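Local coordinates for major capsid protein (Faustovirus, PDB 5J7O) that forms the virus capsid shell, probably as a trimeric capsomer built from double jelly-roll subunits, at the interface of chains A and B. Sequence-based numbering; all coordinates share one arbitrary frame. Chains: chain A/B, major capsid protein.

Chains A and B, two of the three copies in the deposited assembly, meet in at least two separate regions. Contact 1 lies about 39 Å from contact 2 and about 40 Å from contact 3, measured between the centres of their C-alpha atoms. Contacts 2 and 3 are only about 9 Å apart and share A:Leu276, so strand 273-280 of chain A serves both. Contact 1 relies on tyrosine hydroxyls and polar partners, whereas contacts 2 and 3 pair strands of different chains. Such wide spacing should resist rocking of one subunit against its neighbour, as would suit a capsid building block that is probably trimeric.

Contact 1: the interface of chains A and B. Residues chain A 71, 73, 102, 397; chain B 537, 553, 570, 572-573.
A:Tyr71, from strand 69-76, reaches B:Leu573, B:Cys572 and B:Asn570 in a tyrosine-rich, mainly polar part of the subunit interface of this double jelly-roll capsid protein. From CB, the chi1 torsion of 63° places CG between the backbone N and the carbonyl carbon. The CD2-CE2 side meets a leucine methyl, with CE2 3.8 Å from B:Leu573 CD2. Toward the opposite edge, over the same face, CD1 and CE1 approach the B:Tyr553 hydroxyl, CE1 lying 3.5 Å from OH. At the tip, A:Tyr71 OH donates to the B:Cys572 carbonyl O at 2.9 Å, from 58° out of the carbonyl plane. That O also accepts from the amide ND2 of B:Asn570, which lies 3.1 Å from A:Tyr71 OH, a probable second hydrogen bond. The B:Asn570 amide is itself fixed, its OD1 accepting from B:Cys572 N.

B:Tyr553 comes from the opposite direction to A:Tyr73 and A:Asn397, its hydroxyl meeting both, with the A:Asn397 amide plane 64° from its ring. Its OH is hydrogen-bonded to A:Tyr73 OH at 2.8 Å and lies 2.7 Å from A:Asn397 ND2, a further probable hydrogen bond. The A:Asp102 carboxylate positions both partners: OD2 takes A:Tyr73 OH at 2.7 Å, and OD1 takes A:Asn397 ND2 at 2.6 Å.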
ATOM      1  N   TYR A  71     -11.141 -30.319  13.244  1.00 45.18           N
ATOM      2  CA  TYR A  71     -10.512 -29.501  14.269  1.00 44.02           C
ATOM      3  C   TYR A  71     -11.539 -28.594  14.933  1.00 44.05           C
ATOM      4  O   TYR A  71     -12.586 -28.275  14.363  1.00 45.00           O
ATOM      5  CB  TYR A  71      -9.341 -28.668  13.704  1.00 41.89           C
ATOM      6  CG  TYR A  71      -9.703 -27.638  12.651  1.00 41.54           C
ATOM      7  CD1 TYR A  71     -10.085 -26.350  13.007  1.00 40.56           C
ATOM      8  CD2 TYR A  71      -9.623 -27.945  11.298  1.00 42.47           C
ATOM      9  CE1 TYR A  71     -10.402 -25.405  12.049  1.00 41.10           C
ATOM     10  CE2 TYR A  71      -9.935 -27.005  10.331  1.00 42.42           C
ATOM     11  CZ  TYR A  71     -10.325 -25.738  10.712  1.00 42.01           C
ATOM     12  OH  TYR A  71     -10.637 -24.801   9.753  1.00 41.22           O
ATOM     13  N   TYR A  73     -11.389 -25.217  18.056  1.00 37.54           N
ATOM     14  CA  TYR A  73     -10.632 -24.407  18.994  1.00 36.75           C
ATOM     15  C   TYR A  73     -11.182 -24.562  20.409  1.00 38.49           C
ATOM     16  O   TYR A  73     -12.327 -24.972  20.620  1.00 39.55           O
ATOM     17  CB  TYR A  73     -10.660 -22.936  18.579  1.00 35.76           C
ATOM     18  CG  TYR A  73      -9.785 -22.624  17.388  1.00 34.73           C
ATOM     19  CD1 TYR A  73      -8.461 -22.246  17.561  1.00 34.70           C
ATOM     20  CD2 TYR A  73     -10.279 -22.713  16.094  1.00 35.20           C
ATOM     21  CE1 TYR A  73      -7.654 -21.960  16.480  1.00 35.60           C
ATOM     22  CE2 TYR A  73      -9.478 -22.429  15.004  1.00 36.28           C
ATOM     23  CZ  TYR A  73      -8.166 -22.053  15.204  1.00 37.15           C
ATOM     24  OH  TYR A  73      -7.361 -21.770  14.126  1.00 38.76           O
ATOM     25  N   ASP A 102      -2.227 -24.583  16.011  1.00 41.44           N
ATOM     26  CA  ASP A 102      -2.006 -23.144  16.092  1.00 40.66           C
ATOM     27  C   ASP A 102      -2.606 -22.561  17.367  1.00 39.64           C
ATOM     28  O   ASP A 102      -3.674 -22.981  17.822  1.00 39.86           O
ATOM     29  CB  ASP A 102      -2.595 -22.445  14.864  1.00 42.52           C
ATOM     30  CG  ASP A 102      -4.073 -22.725  14.679  1.00 45.04           C
ATOM     31  OD1 ASP A 102      -4.411 -23.769  14.082  1.00 46.22           O
ATOM     32  OD2 ASP A 102      -4.895 -21.894  15.117  1.00 45.37           O
ATOM     33  N   ASN A 397      -5.930 -24.737  18.846  1.00 38.16           N
ATOM     34  CA  ASN A 397      -6.568 -25.531  17.804  1.00 39.42           C
ATOM     35  C   ASN A 397      -6.320 -27.006  18.095  1.00 39.16           C
ATOM     36  O   ASN A 397      -5.168 -27.435  18.208  1.00 39.89           O
ATOM     37  CB  ASN A 397      -6.025 -25.149  16.429  1.00 40.11           C
ATOM     38  CG  ASN A 397      -6.942 -25.579  15.300  1.00 41.55           C
ATOM     39  OD1 ASN A 397      -7.882 -26.346  15.506  1.00 41.53           O
ATOM     40  ND2 ASN A 397      -6.669 -25.088  14.096  1.00 43.48           N
TER
ATOM     41  N   TYR B 537     -17.923 -23.798  16.761  1.00 41.42           N
ATOM     42  CA  TYR B 537     -17.258 -22.588  17.226  1.00 40.30           C
ATOM     43  C   TYR B 537     -17.987 -22.105  18.466  1.00 42.03           C
ATOM     44  O   TYR B 537     -19.194 -21.849  18.414  1.00 42.92           O
ATOM     45  CB  TYR B 537     -17.256 -21.494  16.154  1.00 37.47           C
ATOM     46  CG  TYR B 537     -16.158 -21.627  15.130  1.00 36.07           C
ATOM     47  CD1 TYR B 537     -14.866 -21.202  15.411  1.00 33.70           C
ATOM     48  CD2 TYR B 537     -16.412 -22.165  13.877  1.00 35.77           C
ATOM     49  CE1 TYR B 537     -13.857 -21.317  14.476  1.00 33.03           C
ATOM     50  CE2 TYR B 537     -15.411 -22.284  12.935  1.00 35.03           C
ATOM     51  CZ  TYR B 537     -14.135 -21.858  13.239  1.00 34.70           C
ATOM     52  OH  TYR B 537     -13.135 -21.976  12.303  1.00 35.98           O
ATOM     53  N   TYR B 553      -4.960 -18.892   8.145  1.00 28.06           N
ATOM     54  CA  TYR B 553      -5.260 -19.872   7.112  1.00 28.77           C
ATOM     55  C   TYR B 553      -5.152 -19.272   5.715  1.00 29.26           C
ATOM     56  O   TYR B 553      -5.137 -18.052   5.529  1.00 29.79           O
ATOM     57  CB  TYR B 553      -6.667 -20.442   7.304  1.00 28.75           C
ATOM     58  CG  TYR B 553      -6.853 -21.265   8.557  1.00 30.55           C
ATOM     59  CD1 TYR B 553      -7.224 -20.669   9.755  1.00 30.72           C
ATOM     60  CD2 TYR B 553      -6.675 -22.642   8.538  1.00 29.76           C
ATOM     61  CE1 TYR B 553      -7.402 -21.421  10.900  1.00 31.69           C
ATOM     62  CE2 TYR B 553      -6.850 -23.401   9.677  1.00 30.96           C
ATOM     63  CZ  TYR B 553      -7.214 -22.786  10.855  1.00 32.37           C
ATOM     64  OH  TYR B 553      -7.391 -23.539  11.994  1.00 32.39           O
ATOM     65  N   ASN B 570     -14.265 -20.696   9.166  1.00 32.43           N
ATOM     66  CA  ASN B 570     -13.505 -21.701   8.434  1.00 34.90           C
ATOM     67  C   ASN B 570     -13.733 -23.093   9.012  1.00 37.80           C
ATOM     68  O   ASN B 570     -13.816 -23.270  10.231  1.00 37.63           O
ATOM     69  CB  ASN B 570     -12.011 -21.369   8.457  1.00 36.38           C
ATOM     70  CG  ASN B 570     -11.188 -22.331   7.626  1.00 39.25           C
ATOM     71  OD1 ASN B 570     -11.710 -23.021   6.751  1.00 41.41           O
ATOM     72  ND2 ASN B 570      -9.889 -22.379   7.895  1.00 40.03           N
ATOM     73  N   CYS B 572     -12.110 -25.859   6.977  1.00 36.51           N
ATOM     74  CA  CYS B 572     -11.103 -26.645   6.281  1.00 37.10           C
ATOM     75  C   CYS B 572      -9.724 -26.085   6.600  1.00 37.62           C
ATOM     76  O   CYS B 572      -9.584 -24.961   7.090  1.00 37.27           O
ATOM     77  CB  CYS B 572     -11.333 -26.651   4.763  1.00 37.66           C
ATOM     78  SG  CYS B 572     -11.152 -25.036   3.976  1.00 38.42           S
ATOM     79  N   LEU B 573      -8.698 -26.887   6.314  1.00 37.87           N
ATOM     80  CA  LEU B 573      -7.334 -26.474   6.622  1.00 36.27           C
ATOM     81  C   LEU B 573      -6.767 -25.520   5.582  1.00 36.65           C
ATOM     82  O   LEU B 573      -5.925 -24.678   5.916  1.00 36.95           O
ATOM     83  CB  LEU B 573      -6.425 -27.697   6.749  1.00 32.43           C
ATOM     84  CG  LEU B 573      -6.576 -28.540   8.016  1.00 31.80           C
ATOM     85  CD1 LEU B 573      -5.619 -29.719   7.986  1.00 30.08           C
ATOM     86  CD2 LEU B 573      -6.342 -27.686   9.252  1.00 31.81           C
TER

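Contact 2: the interface of chains A and B. Residues chain A 274-276; chain B 229, 231, 278-280.
A:Arg274 and A:Leu276 each meet a different methyl of B:Val280. The leucine crosses it at about a right angle and brings CD1 to 3.7 Å from B:Val280 CG1. The arginine passes it obliquely, with CG 3.8 Å from B:Val280 CG2. Because chi1 of A:Arg274 is 52°, CG starts between the backbone N and the carbonyl carbon; the chain then extends from CG to NE and carries the guanidinium past the valine to B:Glu229. There the two side chains cross nearly perpendicularly, with guanidinium and carboxylate planes 52° apart. A:Arg274 NH2 gives a hydrogen-bonded salt bridge to the syn side of B:Glu229 OE2, 3.2 Å away. The bond is bent at the hydrogen (138°), with OE2 tilted out of the guanidinium plane.

Backbone bonds fix the side chains in register: B:Val280 N to A:Arg274 O at 3.1 Å, A:Arg274 N to B:Val280 O at 3.2 Å, and A:Leu276 N to B:Gln278 O at 2.9 Å. The site is an antiparallel pairing of strand 273-280 with the same strand of the other chain, the early residues of A against the late residues of B, so a trimer could repeat it cyclically.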
ATOM      1  N   ARG A 274     -10.129  14.835  -6.817  1.00 37.23           N
ATOM      2  CA  ARG A 274     -10.179  15.094  -5.387  1.00 37.56           C
ATOM      3  C   ARG A 274      -9.026  14.363  -4.714  1.00 38.21           C
ATOM      4  O   ARG A 274      -8.479  13.397  -5.252  1.00 39.08           O
ATOM      5  CB  ARG A 274     -11.512  14.640  -4.780  1.00 35.64           C
ATOM      6  CG  ARG A 274     -11.858  13.208  -5.132  1.00 35.82           C
ATOM      7  CD  ARG A 274     -13.090  12.709  -4.406  1.00 35.66           C
ATOM      8  NE  ARG A 274     -13.471  11.385  -4.884  1.00 37.53           N
ATOM      9  CZ  ARG A 274     -14.280  10.555  -4.236  1.00 40.03           C
ATOM     10  NH1 ARG A 274     -14.797  10.908  -3.067  1.00 40.50           N
ATOM     11  NH2 ARG A 274     -14.567   9.369  -4.754  1.00 41.45           N
ATOM     12  N   LYS A 275      -8.669  14.826  -3.521  1.00 38.38           N
ATOM     13  CA  LYS A 275      -7.544  14.262  -2.790  1.00 39.78           C
ATOM     14  C   LYS A 275      -7.985  13.128  -1.877  1.00 39.29           C
ATOM     15  O   LYS A 275      -9.102  13.116  -1.354  1.00 39.63           O
ATOM     16  CB  LYS A 275      -6.846  15.334  -1.952  1.00 40.29           C
ATOM     17  CG  LYS A 275      -5.982  16.299  -2.732  1.00 43.01           C
ATOM     18  CD  LYS A 275      -5.461  17.394  -1.819  1.00 44.35           C
ATOM     19  CE  LYS A 275      -4.637  18.405  -2.588  1.00 46.18           C
ATOM     20  NZ  LYS A 275      -4.443  19.653  -1.803  1.00 47.06           N
ATOM     21  N   LEU A 276      -7.084  12.170  -1.691  1.00 38.29           N
ATOM     22  CA  LEU A 276      -7.171  11.191  -0.623  1.00 38.28           C
ATOM     23  C   LEU A 276      -6.109  11.504   0.422  1.00 41.07           C
ATOM     24  O   LEU A 276      -5.023  11.994   0.100  1.00 43.01           O
ATOM     25  CB  LEU A 276      -6.967   9.762  -1.140  1.00 35.96           C
ATOM     26  CG  LEU A 276      -7.926   9.185  -2.180  1.00 34.15           C
ATOM     27  CD1 LEU A 276      -7.531   7.753  -2.508  1.00 31.45           C
ATOM     28  CD2 LEU A 276      -9.364   9.253  -1.694  1.00 34.62           C
TER
ATOM     29  N   GLU B 229     -12.119   3.349  -9.356  1.00 35.44           N
ATOM     30  CA  GLU B 229     -11.006   4.243  -9.641  1.00 36.85           C
ATOM     31  C   GLU B 229      -9.770   3.818  -8.856  1.00 36.33           C
ATOM     32  O   GLU B 229      -9.859   3.229  -7.776  1.00 37.03           O
ATOM     33  CB  GLU B 229     -11.380   5.688  -9.307  1.00 39.50           C
ATOM     34  CG  GLU B 229     -11.687   5.933  -7.839  1.00 42.99           C
ATOM     35  CD  GLU B 229     -12.271   7.310  -7.588  1.00 48.21           C
ATOM     36  OE1 GLU B 229     -12.498   8.050  -8.570  1.00 50.03           O
ATOM     37  OE2 GLU B 229     -12.507   7.653  -6.412  1.00 52.05           O
ATOM     38  N   PRO B 231      -6.047   5.025  -7.176  1.00 36.79           N
ATOM     39  CA  PRO B 231      -5.317   6.217  -6.731  1.00 36.33           C
ATOM     40  C   PRO B 231      -4.136   6.513  -7.641  1.00 34.94           C
ATOM     41  O   PRO B 231      -3.547   5.615  -8.247  1.00 36.06           O
ATOM     42  CB  PRO B 231      -4.852   5.845  -5.317  1.00 36.75           C
ATOM     43  CG  PRO B 231      -5.765   4.746  -4.885  1.00 37.81           C
ATOM     44  CD  PRO B 231      -6.106   3.987  -6.131  1.00 38.35           C
ATOM     45  N   GLN B 278      -2.084  11.458  -2.787  1.00 37.94           N
ATOM     46  CA  GLN B 278      -2.799  10.626  -3.739  1.00 38.76           C
ATOM     47  C   GLN B 278      -4.070  11.332  -4.185  1.00 36.57           C
ATOM     48  O   GLN B 278      -4.778  11.934  -3.372  1.00 35.20           O
ATOM     49  CB  GLN B 278      -3.137   9.263  -3.133  1.00 43.16           C
ATOM     50  CG  GLN B 278      -1.921   8.508  -2.637  1.00 48.09           C
ATOM     51  CD  GLN B 278      -1.957   7.040  -3.002  1.00 53.43           C
ATOM     52  OE1 GLN B 278      -1.040   6.525  -3.641  1.00 57.22           O
ATOM     53  NE2 GLN B 278      -3.019   6.354  -2.594  1.00 55.62           N
ATOM     54  N   VAL B 279      -4.342  11.266  -5.484  1.00 34.38           N
ATOM     55  CA  VAL B 279      -5.551  11.837  -6.059  1.00 35.28           C
ATOM     56  C   VAL B 279      -6.273  10.750  -6.839  1.00 35.87           C
ATOM     57  O   VAL B 279      -5.658   9.819  -7.366  1.00 34.83           O
ATOM     58  CB  VAL B 279      -5.248  13.048  -6.969  1.00 34.95           C
ATOM     59  CG1 VAL B 279      -4.613  14.175  -6.168  1.00 34.76           C
ATOM     60  CG2 VAL B 279      -4.350  12.633  -8.122  1.00 35.61           C
ATOM     61  N   VAL B 280      -7.595  10.868  -6.895  1.00 36.77           N
ATOM     62  CA  VAL B 280      -8.431  10.010  -7.719  1.00 33.53           C
ATOM     63  C   VAL B 280      -9.265  10.898  -8.627  1.00 32.63           C
ATOM     64  O   VAL B 280      -9.640  12.017  -8.261  1.00 31.88           O
ATOM     65  CB  VAL B 280      -9.329   9.084  -6.868  1.00 30.92           C
ATOM     66  CG1 VAL B 280      -8.484   8.084  -6.091  1.00 30.28           C
ATOM     67  CG2 VAL B 280     -10.193   9.903  -5.921  1.00 30.89           C
TER

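Contact 3: the interface of chains A and B. Residues chain A 234-236, 276-277; chain B 513-515.
Strand 232-238 of chain A runs antiparallel to strand 503-521 of chain B where A:Ser236 bridges B:Tyr515, and the A:Ala235 carbonyl O stands 3.3 Å from B:Tyr515 CA. The contact belongs to the subunit interface of a double jelly-roll capsid protein. B:Tyr515 projects its ring between two chain A residues. From one face comes the A:Thr277 methyl, CG2, 3.6 Å from the ring centroid in a CH-pi contact; it is offset toward the rim and touches CD2 and CE2. The threonine side chain crosses the tyrosine at about a right angle. With OG1 anti to the A:Thr277 backbone N (chi1 -162°), it is the methyl that is turned onto the ring.

A:Ser236 CB lies on the opposite side of the ring plane, displaced toward the CD2-CE2 bond and 3.4 Å from B:Tyr515 CD2. The CD2-CE2 edge is therefore held between a methyl on one face and a methylene on the other, which should restrict rotation of the ring. Farther back along the tyrosine, B:Tyr515 CB faces A:Ala234 CB at 4.2 Å.

Next to the ring, the B:Asn513 amide reaches the serine hydroxyl: ND2 donates to A:Ser236 OG in a weak hydrogen bond of 3.3 Å, 151° at the hydrogen. The other end of that amide is tied down within chain B, where B:Asn513 OD1 accepts from B:Gln514 N at 2.6 Å, the donor tilted 33° from the carbonyl plane.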
ATOM      1  N   ALA A 234      -9.405   8.707   3.563  1.00 37.24           N
ATOM      2  CA  ALA A 234     -10.420   9.751   3.623  1.00 36.86           C
ATOM      3  C   ALA A 234     -10.342  10.625   2.379  1.00 36.20           C
ATOM      4  O   ALA A 234      -9.251  11.009   1.946  1.00 36.32           O
ATOM      5  CB  ALA A 234     -10.255  10.614   4.880  1.00 37.02           C
ATOM      6  N   ALA A 235     -11.505  10.945   1.815  1.00 36.60           N
ATOM      7  CA  ALA A 235     -11.597  11.706   0.576  1.00 35.96           C
ATOM      8  C   ALA A 235     -12.014  13.144   0.859  1.00 34.37           C
ATOM      9  O   ALA A 235     -12.837  13.401   1.742  1.00 35.30           O
ATOM     10  CB  ALA A 235     -12.591  11.057  -0.388  1.00 36.57           C
ATOM     11  N   SER A 236     -11.451  14.076   0.094  1.00 30.45           N
ATOM     12  CA  SER A 236     -11.711  15.494   0.266  1.00 31.67           C
ATOM     13  C   SER A 236     -12.754  15.973  -0.739  1.00 34.70           C
ATOM     14  O   SER A 236     -13.297  15.205  -1.536  1.00 36.07           O
ATOM     15  CB  SER A 236     -10.421  16.303   0.115  1.00 30.80           C
ATOM     16  OG  SER A 236     -10.079  16.461  -1.252  1.00 29.87           O
ATOM     17  N   LEU A 276      -7.084  12.170  -1.691  1.00 38.29           N
ATOM     18  CA  LEU A 276      -7.171  11.191  -0.623  1.00 38.28           C
ATOM     19  C   LEU A 276      -6.109  11.504   0.422  1.00 41.07           C
ATOM     20  O   LEU A 276      -5.023  11.994   0.100  1.00 43.01           O
ATOM     21  CB  LEU A 276      -6.967   9.762  -1.140  1.00 35.96           C
ATOM     22  CG  LEU A 276      -7.926   9.185  -2.180  1.00 34.15           C
ATOM     23  CD1 LEU A 276      -7.531   7.753  -2.508  1.00 31.45           C
ATOM     24  CD2 LEU A 276      -9.364   9.253  -1.694  1.00 34.62           C
ATOM     25  N   THR A 277      -6.437  11.231   1.681  1.00 41.31           N
ATOM     26  CA  THR A 277      -5.445  11.260   2.743  1.00 43.34           C
ATOM     27  C   THR A 277      -5.796  10.173   3.744  1.00 43.41           C
ATOM     28  O   THR A 277      -6.919   9.662   3.766  1.00 43.78           O
ATOM     29  CB  THR A 277      -5.366  12.627   3.437  1.00 45.56           C
ATOM     30  OG1 THR A 277      -4.130  12.725   4.156  1.00 46.54           O
ATOM     31  CG2 THR A 277      -6.515  12.796   4.414  1.00 45.48           C
TER
ATOM     32  N   ASN B 513      -9.845  23.097   2.824  1.00 43.97           N
ATOM     33  CA  ASN B 513     -10.363  21.844   2.294  1.00 44.60           C
ATOM     34  C   ASN B 513     -10.993  21.072   3.445  1.00 45.69           C
ATOM     35  O   ASN B 513     -10.783  21.386   4.618  1.00 44.82           O
ATOM     36  CB  ASN B 513      -9.262  21.021   1.616  1.00 43.52           C
ATOM     37  CG  ASN B 513      -9.817  19.984   0.658  1.00 43.81           C
ATOM     38  OD1 ASN B 513     -11.025  19.744   0.615  1.00 42.26           O
ATOM     39  ND2 ASN B 513      -8.935  19.359  -0.113  1.00 45.03           N
ATOM     40  N   GLN B 514     -11.771  20.052   3.090  1.00 46.27           N
ATOM     41  CA  GLN B 514     -12.442  19.215   4.075  1.00 46.16           C
ATOM     42  C   GLN B 514     -12.433  17.770   3.602  1.00 44.77           C
ATOM     43  O   GLN B 514     -12.784  17.491   2.453  1.00 45.07           O
ATOM     44  CB  GLN B 514     -13.883  19.681   4.312  1.00 47.98           C
ATOM     45  CG  GLN B 514     -14.667  18.804   5.279  1.00 50.78           C
ATOM     46  CD  GLN B 514     -16.086  19.294   5.499  1.00 53.38           C
ATOM     47  OE1 GLN B 514     -16.878  18.649   6.187  1.00 52.77           O
ATOM     48  NE2 GLN B 514     -16.414  20.441   4.914  1.00 54.94           N
ATOM     49  N   TYR B 515     -12.032  16.861   4.489  1.00 43.15           N
ATOM     50  CA  TYR B 515     -12.060  15.430   4.229  1.00 42.30           C
ATOM     51  C   TYR B 515     -13.200  14.785   5.006  1.00 42.12           C
ATOM     52  O   TYR B 515     -13.608  15.274   6.064  1.00 43.06           O
ATOM     53  CB  TYR B 515     -10.740  14.758   4.630  1.00 42.71           C
ATOM     54  CG  TYR B 515      -9.498  15.285   3.943  1.00 44.70           C
ATOM     55  CD1 TYR B 515      -8.799  16.366   4.464  1.00 44.64           C
ATOM     56  CD2 TYR B 515      -9.007  14.681   2.791  1.00 47.23           C
ATOM     57  CE1 TYR B 515      -7.657  16.844   3.847  1.00 45.73           C
ATOM     58  CE2 TYR B 515      -7.865  15.153   2.168  1.00 47.38           C
ATOM     59  CZ  TYR B 515      -7.194  16.234   2.700  1.00 47.54           C
ATOM     60  OH  TYR B 515      -6.058  16.706   2.084  1.00 49.50           O
TER